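Local atomic coordinates of pollen-specific leucine-rich repeat extensin-like protein 1 (Arabidopsis thaliana, PDB entry 6TME), a protein that probably acts in the pollen cell wall, where its leucine-rich repeat domain is thought to bind peptide or protein partners. Residues L44-K55 and W69-V80. Residues are numbered along the deposited sequence; the frame is centred on the assembly and turned at random.
Sequences LKRAYIALQAWK and WVGPDVCSYKGV. With SO4 (sulfate ion), chain P.
Leu51 drives its forked end into the middle of the loop formed by residues 69-80. Its CD1 packs 3.7 Å from Tyr77 CD2 and also touches Val74 and Val80, while CD2 meets the six-membered ring of Trp69, which crosses the leucine at about a right angle. Trp69 and Tyr77 are themselves closely nested: Trp69 CA sits 3.4 Å above the centre of the Tyr77 ring, and Trp69 NE1 donates to Lys78 O at 2.8 Å. Val74 extends this apolar core along the helix toward Ala47 and Leu44.

Polar contacts run beside this core. The Gln52 chain bends at chi2 (-57°), and NE2 donates a hydrogen bond to Trp69 O at 2.9 Å. The same NE2 donates another to Tyr77 OH (3.0 Å); both acceptors lie nearly in the amide plane, a double grip that fixes the amide's rotation. The extended Lys55 donates a second hydrogen bond to Trp69 O from NZ (2.9 Å), from the opposite face of that carbonyl. Tyr77 OH in turn donates a hydrogen bond to Gly71 O at 2.6 Å.

Toward solvent the fit loosens: Tyr48 OH is joined to Gly71 N through a water, near exposed Val70 and Pro72. As part of the N-terminal cap of the leucine-rich repeat solenoid, helix 43-56 lays Ala47 and Trp54 against strand 92-98, while the loop, tied by the Cys75-Cys82 disulfide, leads into strand 80-85.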
# COMPACT_ATOMS: atom_id res chain seq x y z
N LEU A 44 -26.02 -22.17 3.55
CA LEU A 44 -25.70 -21.90 2.15
C LEU A 44 -26.83 -21.16 1.44
O LEU A 44 -26.58 -20.44 0.47
CB LEU A 44 -25.36 -23.20 1.41
CG LEU A 44 -23.96 -23.74 1.77
CD1 LEU A 44 -23.71 -25.13 1.20
CD2 LEU A 44 -22.86 -22.79 1.32
N LYS A 45 -28.07 -21.29 1.93
CA LYS A 45 -29.16 -20.46 1.46
C LYS A 45 -28.86 -18.98 1.68
O LYS A 45 -29.11 -18.14 0.81
CB LYS A 45 -30.45 -20.87 2.17
CG LYS A 45 -31.63 -19.98 1.89
CD LYS A 45 -32.93 -20.53 2.46
CE LYS A 45 -34.10 -19.65 2.02
NZ LYS A 45 -35.33 -19.83 2.85
N ARG A 46 -28.32 -18.64 2.85
CA ARG A 46 -27.89 -17.28 3.11
C ARG A 46 -26.84 -16.83 2.09
O ARG A 46 -26.87 -15.68 1.62
CB ARG A 46 -27.36 -17.19 4.54
CG ARG A 46 -28.47 -16.92 5.54
CD ARG A 46 -28.03 -17.28 6.93
NE ARG A 46 -26.76 -16.64 7.26
CZ ARG A 46 -25.77 -17.26 7.91
NH1 ARG A 46 -25.93 -18.52 8.29
NH2 ARG A 46 -24.64 -16.62 8.17
N ALA A 47 -25.93 -17.72 1.70
CA ALA A 47 -24.98 -17.35 0.66
C ALA A 47 -25.67 -17.19 -0.68
O ALA A 47 -25.32 -16.29 -1.46
CB ALA A 47 -23.85 -18.38 0.54
N TYR A 48 -26.64 -18.07 -0.97
CA TYR A 48 -27.37 -18.01 -2.24
C TYR A 48 -28.07 -16.66 -2.39
O TYR A 48 -28.00 -16.03 -3.45
CB TYR A 48 -28.39 -19.15 -2.32
CG TYR A 48 -29.30 -19.05 -3.53
CD1 TYR A 48 -28.85 -19.41 -4.79
CD2 TYR A 48 -30.61 -18.56 -3.41
CE1 TYR A 48 -29.65 -19.32 -5.89
CE2 TYR A 48 -31.43 -18.46 -4.52
CZ TYR A 48 -30.94 -18.84 -5.76
OH TYR A 48 -31.72 -18.74 -6.90
N ILE A 49 -28.78 -16.23 -1.35
CA ILE A 49 -29.49 -14.95 -1.39
C ILE A 49 -28.51 -13.80 -1.60
O ILE A 49 -28.72 -12.92 -2.45
CB ILE A 49 -30.32 -14.79 -0.10
CG1 ILE A 49 -31.48 -15.80 -0.08
CG2 ILE A 49 -30.82 -13.34 0.05
CD1 ILE A 49 -32.09 -16.05 1.34
N ALA A 50 -27.41 -13.79 -0.84
CA ALA A 50 -26.35 -12.79 -1.01
C ALA A 50 -25.87 -12.71 -2.45
O ALA A 50 -25.79 -11.62 -3.03
CB ALA A 50 -25.18 -13.11 -0.08
N LEU A 51 -25.55 -13.86 -3.04
CA LEU A 51 -24.93 -13.82 -4.36
C LEU A 51 -25.94 -13.46 -5.43
O LEU A 51 -25.59 -12.79 -6.41
CB LEU A 51 -24.26 -15.16 -4.68
CG LEU A 51 -23.06 -15.48 -3.79
CD1 LEU A 51 -22.71 -16.98 -3.90
CD2 LEU A 51 -21.86 -14.58 -4.10
N GLN A 52 -27.20 -13.89 -5.27
CA GLN A 52 -28.23 -13.49 -6.23
C GLN A 52 -28.56 -12.01 -6.10
O GLN A 52 -28.84 -11.35 -7.11
CB GLN A 52 -29.50 -14.35 -6.08
CG GLN A 52 -29.39 -15.80 -6.59
CD GLN A 52 -28.98 -15.88 -8.05
OE1 GLN A 52 -29.43 -15.08 -8.86
NE2 GLN A 52 -28.12 -16.84 -8.39
N ALA A 53 -28.56 -11.46 -4.88
CA ALA A 53 -28.74 -10.02 -4.75
C ALA A 53 -27.59 -9.27 -5.41
O ALA A 53 -27.81 -8.20 -6.00
CB ALA A 53 -28.87 -9.62 -3.28
N TRP A 54 -26.38 -9.82 -5.36
CA TRP A 54 -25.23 -9.17 -5.98
C TRP A 54 -25.33 -9.20 -7.50
O TRP A 54 -25.13 -8.18 -8.18
CB TRP A 54 -23.93 -9.82 -5.50
CG TRP A 54 -22.71 -8.95 -5.62
CD1 TRP A 54 -22.67 -7.63 -5.98
CD2 TRP A 54 -21.35 -9.35 -5.39
NE1 TRP A 54 -21.38 -7.18 -5.99
CE2 TRP A 54 -20.54 -8.21 -5.63
CE3 TRP A 54 -20.74 -10.55 -5.03
CZ2 TRP A 54 -19.15 -8.25 -5.51
CZ3 TRP A 54 -19.35 -10.59 -4.89
CH2 TRP A 54 -18.57 -9.44 -5.14
N LYS A 55 -25.66 -10.37 -8.06
CA LYS A 55 -25.82 -10.52 -9.50
C LYS A 55 -26.91 -9.59 -10.06
O LYS A 55 -26.78 -9.08 -11.17
CB LYS A 55 -26.14 -11.97 -9.83
CG LYS A 55 -26.33 -12.29 -11.32
CD LYS A 55 -26.80 -13.73 -11.49
CE LYS A 55 -26.75 -14.20 -12.96
NZ LYS A 55 -27.34 -15.58 -13.08
N TRP A 69 -23.89 -18.38 -12.21
CA TRP A 69 -24.46 -18.09 -10.89
C TRP A 69 -25.97 -18.34 -10.89
O TRP A 69 -26.80 -17.42 -10.87
CB TRP A 69 -24.16 -16.66 -10.46
CG TRP A 69 -22.75 -16.34 -10.14
CD1 TRP A 69 -21.63 -16.98 -10.59
CD2 TRP A 69 -22.30 -15.29 -9.28
NE1 TRP A 69 -20.51 -16.39 -10.07
CE2 TRP A 69 -20.89 -15.34 -9.27
CE3 TRP A 69 -22.95 -14.30 -8.54
CZ2 TRP A 69 -20.11 -14.44 -8.53
CZ3 TRP A 69 -22.17 -13.39 -7.80
CH2 TRP A 69 -20.77 -13.47 -7.80
N VAL A 70 -26.33 -19.63 -10.92
CA VAL A 70 -27.72 -20.06 -11.01
C VAL A 70 -27.91 -21.31 -10.15
O VAL A 70 -27.04 -22.18 -10.11
CB VAL A 70 -28.17 -20.34 -12.46
CG1 VAL A 70 -27.97 -19.12 -13.34
CG2 VAL A 70 -27.39 -21.50 -13.05
N GLY A 71 -29.05 -21.39 -9.47
CA GLY A 71 -29.34 -22.54 -8.65
C GLY A 71 -28.65 -22.49 -7.30
O GLY A 71 -27.76 -21.68 -7.06
N PRO A 72 -29.03 -23.41 -6.41
CA PRO A 72 -28.58 -23.33 -5.01
C PRO A 72 -27.20 -23.93 -4.74
O PRO A 72 -26.76 -23.90 -3.58
CB PRO A 72 -29.67 -24.12 -4.27
CG PRO A 72 -30.03 -25.19 -5.27
CD PRO A 72 -29.96 -24.52 -6.63
N ASP A 73 -26.51 -24.47 -5.74
CA ASP A 73 -25.13 -24.93 -5.56
C ASP A 73 -24.15 -23.75 -5.68
O ASP A 73 -23.40 -23.60 -6.65
CB ASP A 73 -24.80 -26.01 -6.57
CG ASP A 73 -23.46 -26.66 -6.30
OD1 ASP A 73 -22.93 -26.46 -5.18
OD2 ASP A 73 -22.95 -27.35 -7.21
N VAL A 74 -24.12 -22.91 -4.63
CA VAL A 74 -23.29 -21.70 -4.66
C VAL A 74 -21.81 -22.03 -4.84
O VAL A 74 -21.07 -21.26 -5.47
CB VAL A 74 -23.52 -20.85 -3.39
CG1 VAL A 74 -24.87 -20.17 -3.45
CG2 VAL A 74 -23.42 -21.71 -2.13
N CYS A 75 -21.36 -23.17 -4.31
CA CYS A 75 -19.95 -23.53 -4.36
C CYS A 75 -19.44 -23.72 -5.78
O CYS A 75 -18.22 -23.64 -6.00
CB CYS A 75 -19.72 -24.81 -3.54
SG CYS A 75 -20.04 -24.54 -1.78
N SER A 76 -20.33 -23.96 -6.73
CA SER A 76 -19.93 -24.09 -8.12
C SER A 76 -19.97 -22.76 -8.88
O SER A 76 -19.54 -22.73 -10.04
CB SER A 76 -20.83 -25.12 -8.81
OG SER A 76 -22.18 -24.73 -8.68
N TYR A 77 -20.48 -21.69 -8.27
CA TYR A 77 -20.41 -20.36 -8.88
C TYR A 77 -18.97 -19.94 -9.15
O TYR A 77 -18.08 -20.11 -8.30
CB TYR A 77 -21.05 -19.30 -7.97
CG TYR A 77 -22.53 -19.33 -7.84
CD1 TYR A 77 -23.28 -20.44 -8.24
CD2 TYR A 77 -23.20 -18.25 -7.31
CE1 TYR A 77 -24.66 -20.46 -8.12
CE2 TYR A 77 -24.57 -18.24 -7.18
CZ TYR A 77 -25.30 -19.35 -7.59
OH TYR A 77 -26.68 -19.33 -7.45
N LYS A 78 -18.73 -19.35 -10.32
CA LYS A 78 -17.40 -18.88 -10.66
C LYS A 78 -17.02 -17.69 -9.79
O LYS A 78 -17.78 -16.71 -9.71
CB LYS A 78 -17.33 -18.48 -12.14
CG LYS A 78 -15.91 -18.09 -12.55
CD LYS A 78 -15.75 -17.92 -14.04
CE LYS A 78 -14.29 -17.61 -14.39
NZ LYS A 78 -14.08 -17.25 -15.82
N GLY A 79 -15.84 -17.76 -9.16
CA GLY A 79 -15.36 -16.72 -8.28
C GLY A 79 -15.76 -16.89 -6.84
O GLY A 79 -15.35 -16.08 -5.98
N VAL A 80 -16.54 -17.93 -6.53
CA VAL A 80 -16.97 -18.23 -5.18
C VAL A 80 -16.21 -19.47 -4.72
O VAL A 80 -16.12 -20.46 -5.45
CB VAL A 80 -18.50 -18.46 -5.13
CG1 VAL A 80 -18.94 -18.79 -3.71
CG2 VAL A 80 -19.23 -17.21 -5.67
S SO4 P . -34.72 -20.70 6.21
O1 SO4 P . -35.21 -19.73 5.23
O2 SO4 P . -34.72 -22.04 5.64
O3 SO4 P . -35.60 -20.67 7.38
O4 SO4 P . -33.36 -20.34 6.61
O HOH W 1 -31.04 -18.96 -9.43